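Local coordinates for 5' nucleotidase family protein (Staphylococcus aureus subsp. aureus, PDB 4Q7F) that belongs to the 5' nucleotidase family and joins a metal-binding calcineurin-like phosphoesterase domain to a C-terminal 5'-nucleotidase domain, at residues Gln248-Ala253 with Glu426-His431; Gly208-Asp213 with Asp241-Gly246. All coordinates share one frame; numbering follows the deposited sequence.

Interaction 1. Residues Gln248-Ala253 with Glu426-His431. With MN (manganese (II) ion), chain C.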
# COMPACT_ATOMS: atom_id res chain seq x y z
N GLN A 248 5.94 -3.78 -2.68
CA GLN A 248 6.53 -2.61 -3.29
C GLN A 248 5.88 -2.26 -4.62
O GLN A 248 6.17 -1.20 -5.16
CB GLN A 248 8.03 -2.82 -3.46
CG GLN A 248 8.82 -2.92 -2.15
CD GLN A 248 10.30 -3.22 -2.41
OE1 GLN A 248 10.62 -4.09 -3.22
NE2 GLN A 248 11.19 -2.51 -1.74
N HIS A 249 5.02 -3.15 -5.17
CA HIS A 249 4.33 -2.89 -6.43
C HIS A 249 5.29 -2.80 -7.63
O HIS A 249 5.00 -2.15 -8.64
CB HIS A 249 3.53 -1.61 -6.35
CG HIS A 249 2.49 -1.61 -5.27
ND1 HIS A 249 1.55 -0.61 -5.16
CD2 HIS A 249 2.19 -2.52 -4.33
CE1 HIS A 249 0.76 -0.88 -4.14
NE2 HIS A 249 1.10 -2.05 -3.64
N ARG A 250 6.44 -3.44 -7.51
CA ARG A 250 7.42 -3.46 -8.58
C ARG A 250 7.17 -4.66 -9.49
O ARG A 250 6.48 -5.60 -9.09
CB ARG A 250 8.80 -3.56 -7.97
CG ARG A 250 9.13 -2.39 -7.08
CD ARG A 250 10.32 -2.70 -6.20
NE ARG A 250 11.54 -2.74 -6.98
CZ ARG A 250 12.75 -2.98 -6.48
NH1 ARG A 250 12.89 -3.24 -5.18
NH2 ARG A 250 13.81 -2.98 -7.27
N GLN A 251 7.73 -4.60 -10.71
CA GLN A 251 7.60 -5.66 -11.70
C GLN A 251 8.95 -6.32 -11.88
O GLN A 251 9.86 -5.75 -12.50
CB GLN A 251 7.01 -5.12 -12.99
CG GLN A 251 5.63 -4.52 -12.71
CD GLN A 251 4.80 -4.29 -13.93
OE1 GLN A 251 5.28 -4.40 -15.05
NE2 GLN A 251 3.52 -3.99 -13.72
N ILE A 252 9.08 -7.49 -11.27
CA ILE A 252 10.32 -8.23 -11.26
C ILE A 252 10.09 -9.68 -11.61
O ILE A 252 9.13 -10.27 -11.14
CB ILE A 252 10.94 -8.18 -9.84
CG1 ILE A 252 11.33 -6.74 -9.49
CG2 ILE A 252 12.16 -9.08 -9.73
CD1 ILE A 252 11.80 -6.56 -8.07
N ALA A 253 10.97 -10.23 -12.45
CA ALA A 253 10.93 -11.63 -12.84
C ALA A 253 12.31 -11.94 -13.38
O ALA A 253 12.61 -11.66 -14.54
CB ALA A 253 9.88 -11.90 -13.91
N GLU A 426 12.62 6.18 -6.66
CA GLU A 426 13.18 4.85 -6.89
C GLU A 426 13.37 4.06 -5.59
O GLU A 426 13.65 4.65 -4.56
CB GLU A 426 14.54 4.94 -7.60
CG GLU A 426 14.54 5.68 -8.94
CD GLU A 426 13.68 5.03 -10.01
OE1 GLU A 426 13.50 3.78 -10.01
OE2 GLU A 426 13.20 5.77 -10.90
N PRO A 427 13.20 2.72 -5.65
CA PRO A 427 12.81 1.96 -6.84
C PRO A 427 11.39 2.31 -7.32
O PRO A 427 11.10 2.15 -8.50
CB PRO A 427 12.89 0.50 -6.38
CG PRO A 427 12.92 0.54 -4.89
CD PRO A 427 13.55 1.85 -4.52
N LYS A 428 10.54 2.79 -6.42
CA LYS A 428 9.19 3.22 -6.78
C LYS A 428 8.77 4.52 -6.06
O LYS A 428 9.32 4.87 -5.01
CB LYS A 428 8.18 2.10 -6.55
CG LYS A 428 8.28 1.00 -7.59
CD LYS A 428 7.00 0.19 -7.65
CE LYS A 428 5.87 0.92 -8.39
NZ LYS A 428 6.05 0.86 -9.87
N PRO A 429 7.79 5.23 -6.64
CA PRO A 429 7.37 6.53 -6.09
C PRO A 429 6.78 6.48 -4.67
O PRO A 429 6.02 5.59 -4.34
CB PRO A 429 6.33 7.01 -7.10
CG PRO A 429 5.78 5.77 -7.70
CD PRO A 429 6.94 4.83 -7.77
N GLN A 430 7.16 7.46 -3.85
CA GLN A 430 6.67 7.61 -2.48
C GLN A 430 6.24 9.06 -2.25
O GLN A 430 6.64 9.68 -1.24
CB GLN A 430 7.78 7.24 -1.50
CG GLN A 430 8.20 5.79 -1.54
CD GLN A 430 9.38 5.49 -0.62
OE1 GLN A 430 10.26 6.33 -0.40
NE2 GLN A 430 9.40 4.29 -0.08
N HIS A 431 5.43 9.60 -3.16
CA HIS A 431 4.98 11.00 -3.06
C HIS A 431 4.10 11.20 -1.83
O HIS A 431 4.01 12.31 -1.29
CB HIS A 431 4.20 11.44 -4.30
CG HIS A 431 4.93 11.24 -5.59
ND1 HIS A 431 5.93 12.08 -6.02
CD2 HIS A 431 4.79 10.29 -6.55
CE1 HIS A 431 6.38 11.65 -7.18
NE2 HIS A 431 5.71 10.57 -7.52
MN MN C . 0.20 -3.01 -1.68
O HOH W 1 1.90 -2.25 -0.39
O HOH W 2 -0.07 -0.72 -0.88

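Interaction 2. Residues Gly208-Asp213 with Asp241-Gly246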
# COMPACT_ATOMS: atom_id res chain seq x y z
N GLY A 208 6.41 -8.70 0.90
CA GLY A 208 7.44 -7.74 1.21
C GLY A 208 8.32 -7.73 -0.03
O GLY A 208 8.12 -8.55 -0.95
N GLY A 209 9.30 -6.83 -0.05
CA GLY A 209 10.18 -6.69 -1.21
C GLY A 209 11.67 -6.69 -0.94
O GLY A 209 12.16 -7.33 -0.00
N PHE A 210 12.39 -5.94 -1.78
CA PHE A 210 13.84 -5.90 -1.73
C PHE A 210 14.36 -4.55 -1.29
O PHE A 210 13.99 -3.51 -1.84
CB PHE A 210 14.40 -6.29 -3.10
CG PHE A 210 13.88 -7.60 -3.59
CD1 PHE A 210 14.27 -8.78 -2.97
CD2 PHE A 210 12.95 -7.66 -4.61
CE1 PHE A 210 13.77 -10.00 -3.38
CE2 PHE A 210 12.44 -8.89 -5.04
CZ PHE A 210 12.85 -10.06 -4.42
N GLU A 211 15.23 -4.62 -0.29
CA GLU A 211 15.85 -3.46 0.34
C GLU A 211 17.20 -3.10 -0.31
O GLU A 211 17.77 -2.03 -0.04
CB GLU A 211 16.01 -3.70 1.84
CG GLU A 211 17.09 -4.69 2.28
CD GLU A 211 16.76 -6.16 2.05
OE1 GLU A 211 15.87 -6.48 1.24
OE2 GLU A 211 17.44 -7.01 2.68
N LYS A 212 17.71 -4.02 -1.14
CA LYS A 212 18.94 -3.82 -1.90
C LYS A 212 18.69 -4.27 -3.33
O LYS A 212 17.81 -5.10 -3.58
CB LYS A 212 20.09 -4.63 -1.31
CG LYS A 212 20.59 -4.11 0.02
CD LYS A 212 21.64 -5.04 0.60
CE LYS A 212 22.16 -4.52 1.93
NZ LYS A 212 23.16 -5.44 2.50
N ASP A 213 19.46 -3.70 -4.26
CA ASP A 213 19.35 -4.05 -5.68
C ASP A 213 19.80 -5.50 -5.83
O ASP A 213 20.87 -5.86 -5.36
CB ASP A 213 20.25 -3.13 -6.51
CG ASP A 213 20.30 -3.52 -7.97
OD1 ASP A 213 19.24 -3.56 -8.63
OD2 ASP A 213 21.41 -3.77 -8.47
N ASP A 241 13.79 -22.29 -4.26
CA ASP A 241 13.57 -22.49 -5.68
C ASP A 241 12.74 -21.34 -6.25
O ASP A 241 13.03 -20.83 -7.33
CB ASP A 241 12.89 -23.85 -5.88
CG ASP A 241 13.76 -25.00 -5.36
OD1 ASP A 241 14.84 -25.22 -5.93
OD2 ASP A 241 13.37 -25.66 -4.39
N ILE A 242 11.71 -20.93 -5.52
CA ILE A 242 10.85 -19.84 -5.98
C ILE A 242 10.67 -18.84 -4.84
O ILE A 242 10.33 -19.22 -3.70
CB ILE A 242 9.47 -20.35 -6.45
CG1 ILE A 242 9.63 -21.45 -7.51
CG2 ILE A 242 8.64 -19.21 -7.02
CD1 ILE A 242 8.31 -21.99 -8.04
N PHE A 243 10.90 -17.57 -5.14
CA PHE A 243 10.82 -16.49 -4.15
C PHE A 243 9.81 -15.48 -4.67
O PHE A 243 10.11 -14.66 -5.56
CB PHE A 243 12.19 -15.87 -3.93
CG PHE A 243 12.31 -15.05 -2.66
CD1 PHE A 243 12.47 -15.68 -1.43
CD2 PHE A 243 12.29 -13.67 -2.69
CE1 PHE A 243 12.58 -14.94 -0.26
CE2 PHE A 243 12.40 -12.93 -1.53
CZ PHE A 243 12.54 -13.56 -0.30
N ILE A 244 8.58 -15.59 -4.15
CA ILE A 244 7.47 -14.73 -4.52
C ILE A 244 7.42 -13.56 -3.57
O ILE A 244 7.49 -13.74 -2.35
CB ILE A 244 6.15 -15.55 -4.54
CG1 ILE A 244 6.17 -16.45 -5.77
CG2 ILE A 244 4.90 -14.67 -4.56
CD1 ILE A 244 5.00 -17.44 -5.88
N THR A 245 7.36 -12.35 -4.14
CA THR A 245 7.34 -11.12 -3.38
C THR A 245 6.22 -10.17 -3.81
O THR A 245 5.51 -10.42 -4.77
CB THR A 245 8.70 -10.39 -3.50
OG1 THR A 245 8.94 -10.00 -4.85
CG2 THR A 245 9.81 -11.27 -3.01
N GLY A 246 6.06 -9.08 -3.07
CA GLY A 246 5.01 -8.10 -3.36
C GLY A 246 5.31 -6.83 -2.59
O GLY A 246 6.49 -6.49 -2.40

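Interaction 1. Residues Gln248-Ala253 with Glu426-His431
R250 and K428 meet alkyl chain to alkyl chain, and their torsions set this up. In R250, CG stands anti to the carbonyl carbon (chi1 -61°), and the chain then bends at chi3. In K428, CG is also anti to its carbonyl carbon, and bends at chi3 and chi4 fold the chain. The chains run alongside in opposite senses, with R250 CG 3.4 Å from K428 CD. P427, which follows a cis peptide bond, covers the guanidinium of R250. Its CB sits over the centre of one face, 3.5 Å from R250 CZ. On the opposite face I252 CD1 lies toward the rim. In its own plane the guanidinium is held by a hydrogen bond from R250 NH1 to Q248 OE1, 3.1 Å long with an angle of 158° at the hydrogen. NH1 lies above the carbonyl plane of that amide. Q248 OE1 also accepts from the backbone N of F210, so two donors grip this oxygen. K428 CD packs against the backbone oxygen of Q248 at 3.0 Å, and K428 CE against that of H249 at 3.2 Å. The ring of H249 turns the other way, toward the metal. Its NE2 binds the manganese ion at 2.4 Å, beside waters 1 and 2, and D27, H29 and D72 complete the site. The lysine thus touches the backbone of the metal ligand and leaves its ring alone. This is a surface contact between domains, where a C-terminal domain loop rests on a metal-ligand loop of the two-metal site of a calcineurin-like phosphoesterase.

Interaction 2. Residues Gly208-Asp213 with Asp241-Gly246
One backbone hydrogen bond joins the two segments. G246 N donates to G208 O at 3.0 Å, and the bond is nearly straight at 171°. The donor stands above the plane of the G208 carbonyl. The oxygen of G246 is also close to G208 O, but both are acceptors and they do not bond. G208 O is further packed against the side of T245, with T245 CB 3.2 Å away. The chains come close here, with the CA atoms of G208 and G246 5.2 Å apart. Neither glycine has a side chain, and the backbones meet directly.

The apolar part is carried by F210, F243 and T245. In F243, CG is anti to the backbone N (chi1 -163°), which turns it to the F210 side. The two phenyl groups pass side by side, and F210 CE1 lies 3.7 Å from F243 CE2. T245 crosses F210 at about a right angle. Its methyl CG2 touches F210 CZ at 3.6 Å. Both phenylalanine side chains also pack on L233 of helix 229-236.

The contact lies in the calcineurin-like phosphoesterase domain. Strands 201-207 and 242-244 run parallel and adjacent in a mixed sheet. Segment 208-213 follows strand 201-207, and segment 241-246 includes strand 242-244. The short parts 208-210 and 243-246 run 109° apart.

T245 OG1 is hydrogen-bonded to the backbone oxygen of I262 and to Q263 NE2, both on the neighbouring strand 259-264. The carboxylate of E211 takes the backbone N atoms of Y230 and A231, at the start of helix 229-236.

Overall arrangement
Interaction 2 comes earlier in the chain than interaction 1, and their centres are 12 Å apart. They touch directly. At 2.9 Å, the bond from F210 N to Q248 OE1 joins the two contacts, and I252 CD1 packs on F210 CD2 at 3.8 Å. Strands 242-244 and 251-256 follow each other in the chain and belong to one sheet. The chain between them supplies H247 to the magnesium ion and H249 to the manganese ion. H207, just before G208, is another magnesium ligand. Interaction 2 therefore joins backbone next to two magnesium ligands. Interaction 1 links the manganese side to the C-terminal domain. The H249 side chain is about 5 Å from the bound 2'-deoxyadenosine.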